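Methylocystis parvus OBBP MbnE (Methylocystis parvus OBBP, PDB 5ICQ) probably binds the copper-chelating peptide methanobactin in the periplasm as the solute-binding component of a transport system. Local coordinates at residues 66-71 / 263-268; 95-100 / 111-116; 340-345 / 464-469; 392-397 / 558-563. One frame throughout, in Å; residues are numbered along the deposited sequence.

Contact 1 of 4, residues 66-71 / 263-268; sequences LRVGLP and IDLQYF
Leu-70 and Tyr-267 meet side by side across two parallel strands, and their side chains point the same way. CB of Leu-70 lies over one face of the phenol ring, a CH-pi contact 4.1 Å from the centroid of Tyr-267 and offset toward the rim. Leu-70 CG is anti to the carbonyl carbon (chi1 -68°), and from there CD1 runs on along the ring to 3.4 Å from Tyr-267 OH. The same face of the sheet carries Leu-66, Val-68, Ile-263 and Leu-265. Here the methyls CG2 of Val-68 and CG2 of Ile-263 stand 4.2 Å apart, while Leu-265 CD2 fills in against Leu-70 CD1 at 4.1 Å. Five backbone hydrogen bonds hold the pairs in register, from Asp-264 N to Leu-66 O at 2.8 Å through to Phe-268 N to Leu-70 O at 2.9 Å. The last is the most bent, 143° at the hydrogen. On the other face, Gln-266 NE2 donates to Asp-264 OD2 from above the carboxylate plane, at 3.1 Å, while OD1 of Asp-264 is paired with Arg-237. Gly-69 CA approaches the Phe-268 ring obliquely, 4.2 Å from CE1 of that ring. Outside the pair, Tyr-267 OH is hydrogen-bonded to Gln-89 N, and Arg-67 reaches away to a salt bridge with Asp-284. Strand 65-71 is an outermost strand of a four-stranded mixed sheet; strand 262-268 separates it from strand 237-242, and helix 271-279 covers Pro-71 and Phe-268.

Contact 2 of 4, residues 95-100 / 111-116; sequences VFQGLM and YPLIAQ
Tyr-111 and Met-100 touch across the beta hairpin of strands 100-103 and 109-120, which run antiparallel. The carbonyl O of Tyr-111 lies 3.2 Å from Met-100 CB, a close approach, and the thioether chain bends at its end so that CE comes back to 3.8 Å from Tyr-111 C. The phenol ring itself turns away, its OH bonded to Glu-106 and Leu-46 N. Pro-112 pairs with Met-100 as a non-hydrogen-bonded antiparallel pair, and its carbonyl O accepts from Ser-253. Strand 109-120 loses its regular course at Leu-113 and Ile-114: the backbone folds over Leu-99 O, and Leu-113 N gives that oxygen only a weak bond. The side chain of Leu-113 crosses that of Gln-97 at about a right angle, CD1 and CD2 both 4.0 Å from Gln-97 NE2. This amide is held in turn by Ser-224 and Trp-247 at OE1 and by Tyr-246 at NE2, which fixes its rotation against the leucine. Ile-114 follows with CG1 anti to the carbonyl carbon (chi1 -72°), a torsion that carries CD1 to 3.6 Å from Gly-98 O and 3.8 Å from Gln-97 CB. Its other branch, CG2, meets Leu-99 CD2, and Leu-99 continues onto Phe-129 and Leu-131 of strand 126-131. Ala-115 resumes the strand with its CB beside Leu-99 CB, and its N donates to Leu-99 O at 2.8 Å, in the carbonyl plane on a lone pair, with 158° at the hydrogen.

Contact 3 of 4, residues 340-345 / 464-469; sequences EAFGMM and SSLARI
Met-345 carries most of the packing between segments 340-345 and 464-469, which meet at the C-terminal sides of helices 336-343 and 453-467. They lie beside the mixed sheet that includes strands 442-450 and 472-477, in what is probably one lobe of the solute-binding fold. The apolar contacts come first. Met-345 CG is anti to the carbonyl carbon, and the chain then bends twice (chi2 -58°, chi3 -61°), curling the thioether back along the other segment. CB of Met-345 stands 3.9 Å from Leu-466 CD2, its CG is 3.8 Å from Ile-469 CD1, and its SD faces Ile-469 CG2. The same methyl, Leu-466 CD2, also lies 4.1 Å above one face of the Phe-342 ring, offset toward the rim, so one leucine branch touches both side chains. Phe-342 meets Phe-444 edge-to-face, while Tyr-462 OH bonds to its carbonyl oxygen. The polar link is a water bridge: Met-345 O receives a hydrogen bond from a water at 2.7 Å, and the water accepts in turn from Arg-468 NH1. The guanidinium group is bent back at chi3 toward Ser-465, whose OG lies at its edge, in plane. Two close van der Waals approaches complete the contact. Ser-465 CB lies 3.1 Å from Met-345 O, and the methyl end of Met-345 meets the guanidinium obliquely, with CE 3.3 Å from Arg-468 NH1.

Contact 4 of 4, residues 392-397 / 558-563; sequences DAVRAE and DRVLLS. With SO4 (sulfate ion), chain D.
The loop before helix 396-399 passes the end of helix 547-563, with Val-394 and Ser-563 closest in backbone, their CA atoms 5.3 Å apart. One hydrogen bond joins the two segments: Arg-395 N donates to Ser-563 OG at 3.0 Å, 159° at the hydrogen. The serine hydroxyl hands its own hydrogen to Arg-559 O at 2.8 Å, one turn back in its helix, reaching that carbonyl from the opposite face to Ser-563 N. Two bonds therefore grip Ser-563 OG and fix its rotation. Val-394 CG2 meets Val-560 CG2 at 3.7 Å, the side chains crossing at about a right angle, while Val-394 CG1 rests on Arg-559 CB. Arg-395 is the N-cap residue of helix 396-399, and a sulfate ion, probably from the crystallisation liquor, sits at this helix start. Ala-396 N donates to sulfate O4 at 2.8 Å, an arrangement that the helix N-terminus would favour. Arg-395 bends round to the same anion, NE and NH2 both bonding O2 at the guanidinium edge, in plane; NH2 also reaches O3 at 2.9 Å.

Contacts 3 and 4 lie on the same side of the chain's centre, their own centres about 21 Å apart, and they touch: Glu-340 OE1 forms a 2.8 Å salt bridge with Arg-395 NH1, and Glu-340 OE2 stands 2.9 Å from Glu-397 OE2, two acidic groups brought close, which may share a proton or be eased by the nearby arginine. Their segments alternate along the chain. Contacts 1 and 2 do not touch; about 9 Å separates their nearest atoms, and contact 2 falls within the chain span between the two strands of contact 1. Contact 2 lies across the chain's centre from contacts 3 and 4, with centres about 52 and 41 Å away. A sulfate binds directly at contact 4; the side chain of Asp-264 in contact 1 is about 6 Å from a bound sulfate.

Contact 1 of 4, residues 66-71 / 263-268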
loop_
_atom_site.group_PDB
_atom_site.type_symbol
_atom_site.label_atom_id
_atom_site.label_comp_id
_atom_site.label_asym_id
_atom_site.label_seq_id
_atom_site.Cartn_x
_atom_site.Cartn_y
_atom_site.Cartn_z
ATOM N N LEU A 66 -17.715 5.021 19.002
ATOM C CA LEU A 66 -17.589 4.128 17.851
ATOM C C LEU A 66 -17.000 2.803 18.311
ATOM O O LEU A 66 -15.981 2.784 19.004
ATOM C CB LEU A 66 -16.695 4.736 16.770
ATOM C CG LEU A 66 -16.348 3.859 15.556
ATOM C CD1 LEU A 66 -17.594 3.587 14.688
ATOM C CD2 LEU A 66 -15.240 4.519 14.732
ATOM N N ARG A 67 -17.636 1.696 17.926
ATOM C CA ARG A 67 -17.119 0.369 18.229
ATOM C C ARG A 67 -16.514 -0.200 16.956
ATOM O O ARG A 67 -17.235 -0.482 15.986
ATOM C CB ARG A 67 -18.202 -0.555 18.785
ATOM C CG ARG A 67 -18.661 -0.210 20.204
ATOM C CD ARG A 67 -19.818 0.769 20.175
ATOM N NE ARG A 67 -20.825 0.345 19.209
ATOM C CZ ARG A 67 -21.751 -0.578 19.441
ATOM N NH1 ARG A 67 -21.821 -1.174 20.625
ATOM N NH2 ARG A 67 -22.613 -0.897 18.482
ATOM N N VAL A 68 -15.193 -0.368 16.982
ATOM C CA VAL A 68 -14.381 -0.859 15.876
ATOM C C VAL A 68 -13.927 -2.274 16.206
ATOM O O VAL A 68 -13.568 -2.566 17.354
ATOM C CB VAL A 68 -13.166 0.071 15.663
ATOM C CG1 VAL A 68 -12.127 -0.574 14.771
ATOM C CG2 VAL A 68 -13.619 1.406 15.093
ATOM N N GLY A 69 -13.963 -3.154 15.212
ATOM C CA GLY A 69 -13.516 -4.524 15.401
ATOM C C GLY A 69 -12.404 -4.902 14.442
ATOM O O GLY A 69 -12.486 -4.641 13.236
ATOM N N LEU A 70 -11.364 -5.534 14.966
ATOM C CA LEU A 70 -10.186 -5.887 14.194
ATOM C C LEU A 70 -9.841 -7.350 14.420
ATOM O O LEU A 70 -10.044 -7.878 15.518
ATOM C CB LEU A 70 -8.986 -5.016 14.599
ATOM C CG LEU A 70 -9.091 -3.538 14.234
ATOM C CD1 LEU A 70 -7.986 -2.729 14.909
ATOM C CD2 LEU A 70 -9.045 -3.379 12.711
ATOM N N PRO A 71 -9.316 -8.028 13.404
ATOM C CA PRO A 71 -8.893 -9.417 13.592
ATOM C C PRO A 71 -7.514 -9.483 14.227
ATOM O O PRO A 71 -6.697 -8.567 14.101
ATOM C CB PRO A 71 -8.872 -9.966 12.161
ATOM C CG PRO A 71 -8.456 -8.784 11.346
ATOM C CD PRO A 71 -9.030 -7.551 12.042
ATOM N N ILE A 263 -13.572 5.983 20.981
ATOM C CA ILE A 263 -13.379 4.933 19.989
ATOM C C ILE A 263 -12.911 3.689 20.729
ATOM O O ILE A 263 -11.851 3.714 21.366
ATOM C CB ILE A 263 -12.350 5.317 18.919
ATOM C CG1 ILE A 263 -12.767 6.621 18.228
ATOM C CG2 ILE A 263 -12.203 4.152 17.917
ATOM C CD1 ILE A 263 -11.650 7.261 17.443
ATOM N N ASP A 264 -13.678 2.607 20.631
ATOM C CA ASP A 264 -13.344 1.348 21.295
ATOM C C ASP A 264 -12.907 0.347 20.236
ATOM O O ASP A 264 -13.729 -0.121 19.436
ATOM C CB ASP A 264 -14.533 0.825 22.097
ATOM C CG ASP A 264 -14.188 -0.424 22.908
ATOM O OD1 ASP A 264 -12.991 -0.641 23.204
ATOM O OD2 ASP A 264 -15.115 -1.186 23.252
ATOM N N LEU A 265 -11.611 0.037 20.215
ATOM C CA LEU A 265 -11.040 -0.895 19.247
ATOM C C LEU A 265 -10.967 -2.270 19.901
ATOM O O LEU A 265 -10.155 -2.487 20.804
ATOM C CB LEU A 265 -9.653 -0.445 18.788
ATOM C CG LEU A 265 -9.601 0.891 18.033
ATOM C CD1 LEU A 265 -9.282 2.040 18.981
ATOM C CD2 LEU A 265 -8.600 0.850 16.888
ATOM N N GLN A 266 -11.801 -3.195 19.438
ATOM C CA GLN A 266 -11.871 -4.542 19.998
ATOM C C GLN A 266 -11.253 -5.542 19.033
ATOM O O GLN A 266 -11.501 -5.483 17.824
ATOM C CB GLN A 266 -13.313 -4.955 20.282
ATOM C CG GLN A 266 -14.104 -4.001 21.143
ATOM C CD GLN A 266 -15.543 -4.458 21.287
ATOM O OE1 GLN A 266 -15.845 -5.631 21.088
ATOM N NE2 GLN A 266 -16.435 -3.537 21.632
ATOM N N TYR A 267 -10.472 -6.474 19.576
ATOM C CA TYR A 267 -9.757 -7.461 18.784
ATOM C C TYR A 267 -10.429 -8.823 18.908
ATOM O O TYR A 267 -10.889 -9.204 19.989
ATOM C CB TYR A 267 -8.283 -7.536 19.207
ATOM C CG TYR A 267 -7.469 -6.408 18.604
ATOM C CD1 TYR A 267 -7.554 -5.113 19.110
ATOM C CD2 TYR A 267 -6.644 -6.632 17.514
ATOM C CE1 TYR A 267 -6.829 -4.080 18.551
ATOM C CE2 TYR A 267 -5.911 -5.600 16.946
ATOM C CZ TYR A 267 -6.008 -4.327 17.479
ATOM O OH TYR A 267 -5.283 -3.303 16.920
ATOM N N PHE A 268 -10.484 -9.546 17.789
ATOM C CA PHE A 268 -11.234 -10.789 17.688
ATOM C C PHE A 268 -10.352 -11.891 17.118
ATOM O O PHE A 268 -9.589 -11.662 16.175
ATOM C CB PHE A 268 -12.492 -10.622 16.803
ATOM C CG PHE A 268 -13.584 -9.803 17.445
ATOM C CD1 PHE A 268 -13.567 -8.419 17.369
ATOM C CD2 PHE A 268 -14.623 -10.421 18.131
ATOM C CE1 PHE A 268 -14.572 -7.668 17.968
ATOM C CE2 PHE A 268 -15.629 -9.675 18.733
ATOM C CZ PHE A 268 -15.600 -8.294 18.654
#

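Contact 2 of 4, residues 95-100 / 111-116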
loop_
_atom_site.group_PDB
_atom_site.type_symbol
_atom_site.label_atom_id
_atom_site.label_comp_id
_atom_site.label_asym_id
_atom_site.label_seq_id
_atom_site.Cartn_x
_atom_site.Cartn_y
_atom_site.Cartn_z
ATOM N N VAL A 95 -3.524 9.778 18.101
ATOM C CA VAL A 95 -2.655 10.085 19.236
ATOM C C VAL A 95 -1.353 10.728 18.778
ATOM O O VAL A 95 -1.001 11.824 19.218
ATOM C CB VAL A 95 -2.377 8.822 20.085
ATOM C CG1 VAL A 95 -1.450 9.161 21.234
ATOM C CG2 VAL A 95 -3.677 8.247 20.620
ATOM N N PHE A 96 -0.635 10.070 17.869
ATOM C CA PHE A 96 0.657 10.554 17.388
ATOM C C PHE A 96 0.490 11.337 16.094
ATOM O O PHE A 96 -0.109 10.837 15.136
ATOM C CB PHE A 96 1.610 9.383 17.147
ATOM C CG PHE A 96 1.845 8.535 18.362
ATOM C CD1 PHE A 96 2.537 9.041 19.452
ATOM C CD2 PHE A 96 1.396 7.228 18.399
ATOM C CE1 PHE A 96 2.772 8.256 20.568
ATOM C CE2 PHE A 96 1.631 6.427 19.510
ATOM C CZ PHE A 96 2.311 6.943 20.597
ATOM N N GLN A 97 1.061 12.539 16.048
ATOM C CA GLN A 97 0.869 13.442 14.922
ATOM C C GLN A 97 2.190 13.748 14.236
ATOM O O GLN A 97 3.234 13.839 14.882
ATOM C CB GLN A 97 0.266 14.776 15.369
ATOM C CG GLN A 97 -1.063 14.670 16.034
ATOM C CD GLN A 97 -1.620 16.045 16.281
ATOM O OE1 GLN A 97 -0.994 16.866 16.958
ATOM N NE2 GLN A 97 -2.776 16.324 15.699
ATOM N N GLY A 98 2.128 13.967 12.922
ATOM C CA GLY A 98 3.280 14.452 12.193
ATOM C C GLY A 98 3.335 15.967 12.111
ATOM O O GLY A 98 2.446 16.691 12.562
ATOM N N LEU A 99 4.418 16.453 11.503
ATOM C CA LEU A 99 4.543 17.885 11.256
ATOM C C LEU A 99 3.475 18.386 10.289
ATOM O O LEU A 99 3.003 19.524 10.410
ATOM C CB LEU A 99 5.932 18.187 10.712
ATOM C CG LEU A 99 7.056 18.105 11.735
ATOM C CD1 LEU A 99 8.416 18.120 11.009
ATOM C CD2 LEU A 99 6.939 19.252 12.725
ATOM N N MET A 100 3.098 17.568 9.309
ATOM C CA MET A 100 2.105 17.956 8.321
ATOM C C MET A 100 1.108 16.819 8.152
ATOM O O MET A 100 1.404 15.659 8.451
ATOM C CB MET A 100 2.756 18.327 6.979
ATOM C CG MET A 100 3.714 19.535 7.088
ATOM S SD MET A 100 4.429 20.023 5.488
ATOM C CE MET A 100 3.032 20.911 4.788
ATOM N N TYR A 111 -0.336 19.136 4.196
ATOM C CA TYR A 111 -0.828 20.437 4.621
ATOM C C TYR A 111 -0.485 20.661 6.087
ATOM O O TYR A 111 -0.119 19.714 6.787
ATOM C CB TYR A 111 -2.342 20.533 4.381
ATOM C CG TYR A 111 -2.651 20.565 2.892
ATOM C CD1 TYR A 111 -2.513 21.742 2.160
ATOM C CD2 TYR A 111 -3.050 19.407 2.216
ATOM C CE1 TYR A 111 -2.780 21.774 0.781
ATOM C CE2 TYR A 111 -3.330 19.428 0.841
ATOM C CZ TYR A 111 -3.178 20.617 0.132
ATOM O OH TYR A 111 -3.431 20.656 -1.240
ATOM N N PRO A 112 -0.513 21.913 6.563
ATOM C CA PRO A 112 0.018 22.196 7.908
ATOM C C PRO A 112 -0.681 21.411 9.012
ATOM O O PRO A 112 -1.900 21.201 8.998
ATOM C CB PRO A 112 -0.207 23.705 8.075
ATOM C CG PRO A 112 -0.123 24.245 6.633
ATOM C CD PRO A 112 -0.798 23.153 5.813
ATOM N N LEU A 113 0.124 20.982 9.983
ATOM C CA LEU A 113 -0.376 20.401 11.222
ATOM C C LEU A 113 0.473 20.992 12.346
ATOM O O LEU A 113 0.365 22.191 12.623
ATOM C CB LEU A 113 -0.333 18.867 11.182
ATOM C CG LEU A 113 -1.095 18.128 12.305
ATOM C CD1 LEU A 113 -2.483 18.755 12.593
ATOM C CD2 LEU A 113 -1.240 16.640 11.995
ATOM N N ILE A 114 1.348 20.198 12.969
ATOM C CA ILE A 114 2.225 20.765 13.996
ATOM C C ILE A 114 3.117 21.853 13.400
ATOM O O ILE A 114 3.384 22.879 14.040
ATOM C CB ILE A 114 3.045 19.657 14.681
ATOM C CG1 ILE A 114 2.144 18.819 15.586
ATOM C CG2 ILE A 114 4.193 20.259 15.505
ATOM C CD1 ILE A 114 2.799 17.531 16.081
ATOM N N ALA A 115 3.580 21.664 12.163
ATOM C CA ALA A 115 4.244 22.746 11.442
ATOM C C ALA A 115 3.190 23.613 10.767
ATOM O O ALA A 115 2.396 23.115 9.959
ATOM C CB ALA A 115 5.222 22.201 10.398
ATOM N N GLN A 116 3.184 24.914 11.082
ATOM C CA GLN A 116 2.216 25.804 10.456
ATOM C C GLN A 116 2.638 26.240 9.057
ATOM O O GLN A 116 1.779 26.649 8.271
ATOM C CB GLN A 116 1.952 27.032 11.341
ATOM C CG GLN A 116 3.034 28.079 11.358
ATOM C CD GLN A 116 2.638 29.288 12.204
ATOM O OE1 GLN A 116 1.821 29.175 13.122
ATOM N NE2 GLN A 116 3.201 30.447 11.888
#

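Contact 3 of 4, residues 340-345 / 464-469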
loop_
_atom_site.group_PDB
_atom_site.type_symbol
_atom_site.label_atom_id
_atom_site.label_comp_id
_atom_site.label_asym_id
_atom_site.label_seq_id
_atom_site.Cartn_x
_atom_site.Cartn_y
_atom_site.Cartn_z
ATOM N N GLU A 340 6.216 -15.278 -21.054
ATOM C CA GLU A 340 4.977 -14.806 -21.676
ATOM C C GLU A 340 4.083 -15.974 -22.074
ATOM O O GLU A 340 2.868 -15.958 -21.828
ATOM C CB GLU A 340 5.273 -13.928 -22.897
ATOM C CG GLU A 340 3.980 -13.546 -23.639
ATOM C CD GLU A 340 4.160 -12.488 -24.720
ATOM O OE1 GLU A 340 5.307 -12.176 -25.094
ATOM O OE2 GLU A 340 3.131 -11.956 -25.191
ATOM N N ALA A 341 4.668 -17.004 -22.700
ATOM C CA ALA A 341 3.880 -18.160 -23.122
ATOM C C ALA A 341 3.227 -18.867 -21.939
ATOM O O ALA A 341 2.052 -19.255 -22.007
ATOM C CB ALA A 341 4.768 -19.143 -23.889
ATOM N N PHE A 342 3.975 -19.071 -20.849
ATOM C CA PHE A 342 3.383 -19.723 -19.688
ATOM C C PHE A 342 2.246 -18.886 -19.123
ATOM O O PHE A 342 1.228 -19.427 -18.669
ATOM C CB PHE A 342 4.435 -19.970 -18.605
ATOM C CG PHE A 342 5.249 -21.214 -18.804
ATOM C CD1 PHE A 342 5.487 -21.722 -20.073
ATOM C CD2 PHE A 342 5.779 -21.886 -17.702
ATOM C CE1 PHE A 342 6.255 -22.875 -20.242
ATOM C CE2 PHE A 342 6.544 -23.033 -17.863
ATOM C CZ PHE A 342 6.785 -23.528 -19.138
ATOM N N GLY A 343 2.396 -17.564 -19.162
ATOM C CA GLY A 343 1.351 -16.687 -18.666
ATOM C C GLY A 343 0.053 -16.824 -19.431
ATOM O O GLY A 343 -1.025 -16.640 -18.865
ATOM N N MET A 344 0.135 -17.156 -20.721
ATOM C CA MET A 344 -1.060 -17.337 -21.540
ATOM C C MET A 344 -1.936 -18.471 -21.049
ATOM O O MET A 344 -3.120 -18.527 -21.400
ATOM C CB MET A 344 -0.675 -17.641 -22.985
ATOM C CG MET A 344 -0.052 -16.496 -23.720
ATOM S SD MET A 344 0.414 -17.052 -25.372
ATOM C CE MET A 344 1.104 -15.517 -25.991
ATOM N N MET A 345 -1.378 -19.399 -20.288
ATOM C CA MET A 345 -2.127 -20.587 -19.928
ATOM C C MET A 345 -2.926 -20.428 -18.645
ATOM O O MET A 345 -3.726 -21.310 -18.325
ATOM C CB MET A 345 -1.182 -21.776 -19.807
ATOM C CG MET A 345 -0.427 -22.086 -21.101
ATOM S SD MET A 345 -1.508 -22.418 -22.519
ATOM C CE MET A 345 -2.395 -23.870 -21.943
ATOM N N SER A 464 -2.885 -27.593 -13.797
ATOM C CA SER A 464 -3.738 -28.364 -14.693
ATOM C C SER A 464 -3.749 -27.767 -16.095
ATOM O O SER A 464 -3.759 -28.498 -17.091
ATOM C CB SER A 464 -5.152 -28.429 -14.110
ATOM O OG SER A 464 -5.993 -29.225 -14.916
ATOM N N SER A 465 -3.751 -26.437 -16.196
ATOM C CA SER A 465 -3.694 -25.787 -17.507
ATOM C C SER A 465 -2.352 -26.005 -18.194
ATOM O O SER A 465 -2.299 -26.251 -19.406
ATOM C CB SER A 465 -3.958 -24.289 -17.351
ATOM O OG SER A 465 -5.314 -24.068 -17.006
ATOM N N LEU A 466 -1.254 -25.878 -17.447
ATOM C CA LEU A 466 0.067 -26.045 -18.044
ATOM C C LEU A 466 0.299 -27.475 -18.500
ATOM O O LEU A 466 1.045 -27.703 -19.460
ATOM C CB LEU A 466 1.147 -25.617 -17.046
ATOM C CG LEU A 466 1.221 -24.084 -16.927
ATOM C CD1 LEU A 466 1.985 -23.683 -15.683
ATOM C CD2 LEU A 466 1.877 -23.451 -18.174
ATOM N N ALA A 467 -0.318 -28.449 -17.829
ATOM C CA ALA A 467 -0.205 -29.833 -18.279
ATOM C C ALA A 467 -0.661 -29.986 -19.724
ATOM O O ALA A 467 -0.179 -30.878 -20.436
ATOM C CB ALA A 467 -1.017 -30.755 -17.370
ATOM N N ARG A 468 -1.583 -29.132 -20.171
ATOM C CA ARG A 468 -2.101 -29.223 -21.535
ATOM C C ARG A 468 -1.068 -28.851 -22.592
ATOM O O ARG A 468 -1.256 -29.213 -23.756
ATOM C CB ARG A 468 -3.353 -28.356 -21.690
ATOM C CG ARG A 468 -4.572 -28.897 -20.926
ATOM C CD ARG A 468 -5.735 -27.911 -20.902
ATOM N NE ARG A 468 -5.729 -27.014 -22.056
ATOM C CZ ARG A 468 -5.504 -25.705 -21.992
ATOM N NH1 ARG A 468 -5.264 -25.124 -20.817
ATOM N NH2 ARG A 468 -5.519 -24.978 -23.101
ATOM N N ILE A 469 0.026 -28.173 -22.228
ATOM C CA ILE A 469 1.100 -27.941 -23.196
ATOM C C ILE A 469 2.341 -28.727 -22.784
ATOM O O ILE A 469 3.469 -28.355 -23.124
ATOM C CB ILE A 469 1.426 -26.442 -23.366
ATOM C CG1 ILE A 469 1.755 -25.784 -22.022
ATOM C CG2 ILE A 469 0.282 -25.711 -24.077
ATOM C CD1 ILE A 469 2.399 -24.412 -22.168
HETATM O O HOH W 1 -5.642 -22.515 -19.810
#

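Contact 4 of 4, residues 392-397 / 558-563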
loop_
_atom_site.group_PDB
_atom_site.type_symbol
_atom_site.label_atom_id
_atom_site.label_comp_id
_atom_site.label_asym_id
_atom_site.label_seq_id
_atom_site.Cartn_x
_atom_site.Cartn_y
_atom_site.Cartn_z
ATOM N N ASP A 392 14.972 -2.159 -26.703
ATOM C CA ASP A 392 14.519 -3.536 -26.529
ATOM C C ASP A 392 13.586 -3.718 -25.338
ATOM O O ASP A 392 13.137 -4.840 -25.084
ATOM C CB ASP A 392 15.720 -4.472 -26.369
ATOM C CG ASP A 392 16.718 -4.333 -27.510
ATOM O OD1 ASP A 392 16.285 -4.396 -28.679
ATOM O OD2 ASP A 392 17.924 -4.132 -27.237
ATOM N N ALA A 393 13.276 -2.652 -24.606
ATOM C CA ALA A 393 12.648 -2.837 -23.303
ATOM C C ALA A 393 11.149 -3.123 -23.380
ATOM O O ALA A 393 10.622 -3.792 -22.493
ATOM C CB ALA A 393 12.886 -1.608 -22.424
ATOM N N VAL A 394 10.430 -2.619 -24.381
ATOM C CA VAL A 394 8.969 -2.703 -24.384
ATOM C C VAL A 394 8.501 -3.436 -25.636
ATOM O O VAL A 394 8.904 -3.086 -26.747
ATOM C CB VAL A 394 8.323 -1.306 -24.301
ATOM C CG1 VAL A 394 6.787 -1.426 -24.331
ATOM C CG2 VAL A 394 8.779 -0.589 -23.025
ATOM N N ARG A 395 7.638 -4.436 -25.456
ATOM C CA ARG A 395 7.058 -5.139 -26.596
ATOM C C ARG A 395 6.049 -4.246 -27.322
ATOM O O ARG A 395 5.323 -3.465 -26.696
ATOM C CB ARG A 395 6.383 -6.434 -26.132
ATOM C CG ARG A 395 7.361 -7.505 -25.605
ATOM C CD ARG A 395 6.941 -8.904 -26.070
ATOM N NE ARG A 395 7.107 -9.075 -27.513
ATOM C CZ ARG A 395 6.571 -10.066 -28.219
ATOM N NH1 ARG A 395 5.823 -10.983 -27.616
ATOM N NH2 ARG A 395 6.779 -10.141 -29.531
ATOM N N ALA A 396 5.985 -4.385 -28.657
ATOM C CA ALA A 396 5.100 -3.530 -29.450
ATOM C C ALA A 396 3.655 -3.613 -28.970
ATOM O O ALA A 396 2.949 -2.598 -28.938
ATOM C CB ALA A 396 5.184 -3.903 -30.934
ATOM N N GLU A 397 3.200 -4.816 -28.592
ATOM C CA GLU A 397 1.818 -4.993 -28.144
ATOM C C GLU A 397 1.538 -4.150 -26.905
ATOM O O GLU A 397 0.438 -3.607 -26.734
ATOM C CB GLU A 397 1.552 -6.481 -27.862
ATOM C CG GLU A 397 2.493 -7.097 -26.795
ATOM C CD GLU A 397 2.352 -8.608 -26.611
ATOM O OE1 GLU A 397 1.426 -9.223 -27.186
ATOM O OE2 GLU A 397 3.178 -9.182 -25.869
ATOM N N ASP A 558 5.495 1.163 -16.167
ATOM C CA ASP A 558 4.537 0.059 -16.236
ATOM C C ASP A 558 4.780 -0.792 -17.480
ATOM O O ASP A 558 4.834 -2.025 -17.400
ATOM C CB ASP A 558 3.108 0.629 -16.233
ATOM C CG ASP A 558 2.025 -0.425 -15.944
ATOM O OD1 ASP A 558 2.280 -1.358 -15.156
ATOM O OD2 ASP A 558 0.897 -0.302 -16.497
ATOM N N ARG A 559 4.951 -0.141 -18.638
ATOM C CA ARG A 559 5.197 -0.879 -19.879
ATOM C C ARG A 559 6.457 -1.729 -19.795
ATOM O O ARG A 559 6.482 -2.854 -20.305
ATOM C CB ARG A 559 5.305 0.080 -21.070
ATOM C CG ARG A 559 4.107 1.022 -21.174
ATOM C CD ARG A 559 4.046 1.783 -22.496
ATOM N NE ARG A 559 3.136 2.915 -22.329
ATOM C CZ ARG A 559 1.864 2.910 -22.702
ATOM N NH1 ARG A 559 1.361 1.806 -23.250
ATOM N NH2 ARG A 559 1.100 3.974 -22.485
ATOM N N VAL A 560 7.523 -1.194 -19.194
ATOM C CA VAL A 560 8.768 -1.961 -19.097
ATOM C C VAL A 560 8.592 -3.160 -18.172
ATOM O O VAL A 560 9.026 -4.274 -18.488
ATOM C CB VAL A 560 9.920 -1.050 -18.635
ATOM C CG1 VAL A 560 11.177 -1.873 -18.356
ATOM C CG2 VAL A 560 10.220 0.031 -19.696
ATOM N N LEU A 561 7.953 -2.960 -17.018
ATOM C CA LEU A 561 7.707 -4.084 -16.114
ATOM C C LEU A 561 6.862 -5.155 -16.787
ATOM O O LEU A 561 7.180 -6.348 -16.716
ATOM C CB LEU A 561 7.008 -3.599 -14.847
ATOM C CG LEU A 561 7.819 -2.756 -13.865
ATOM C CD1 LEU A 561 6.940 -2.424 -12.648
ATOM C CD2 LEU A 561 9.081 -3.515 -13.435
ATOM N N LEU A 562 5.755 -4.752 -17.411
ATOM C CA LEU A 562 4.874 -5.737 -18.035
ATOM C C LEU A 562 5.588 -6.480 -19.155
ATOM O O LEU A 562 5.357 -7.680 -19.351
ATOM C CB LEU A 562 3.608 -5.057 -18.568
ATOM C CG LEU A 562 2.674 -4.506 -17.490
ATOM C CD1 LEU A 562 1.598 -3.572 -18.106
ATOM C CD2 LEU A 562 2.000 -5.665 -16.762
ATOM N N SER A 563 6.436 -5.775 -19.919
ATOM C CA SER A 563 7.112 -6.374 -21.065
ATOM C C SER A 563 8.150 -7.405 -20.664
ATOM O O SER A 563 8.608 -8.158 -21.529
ATOM C CB SER A 563 7.786 -5.299 -21.920
ATOM O OG SER A 563 6.803 -4.520 -22.569
HETATM S S SO4 D . 8.209 -7.040 -30.386
HETATM O O1 SO4 D . 8.988 -7.031 -31.621
HETATM O O2 SO4 D . 8.833 -7.942 -29.422
HETATM O O3 SO4 D . 6.850 -7.486 -30.679
HETATM O O4 SO4 D . 8.183 -5.683 -29.854
#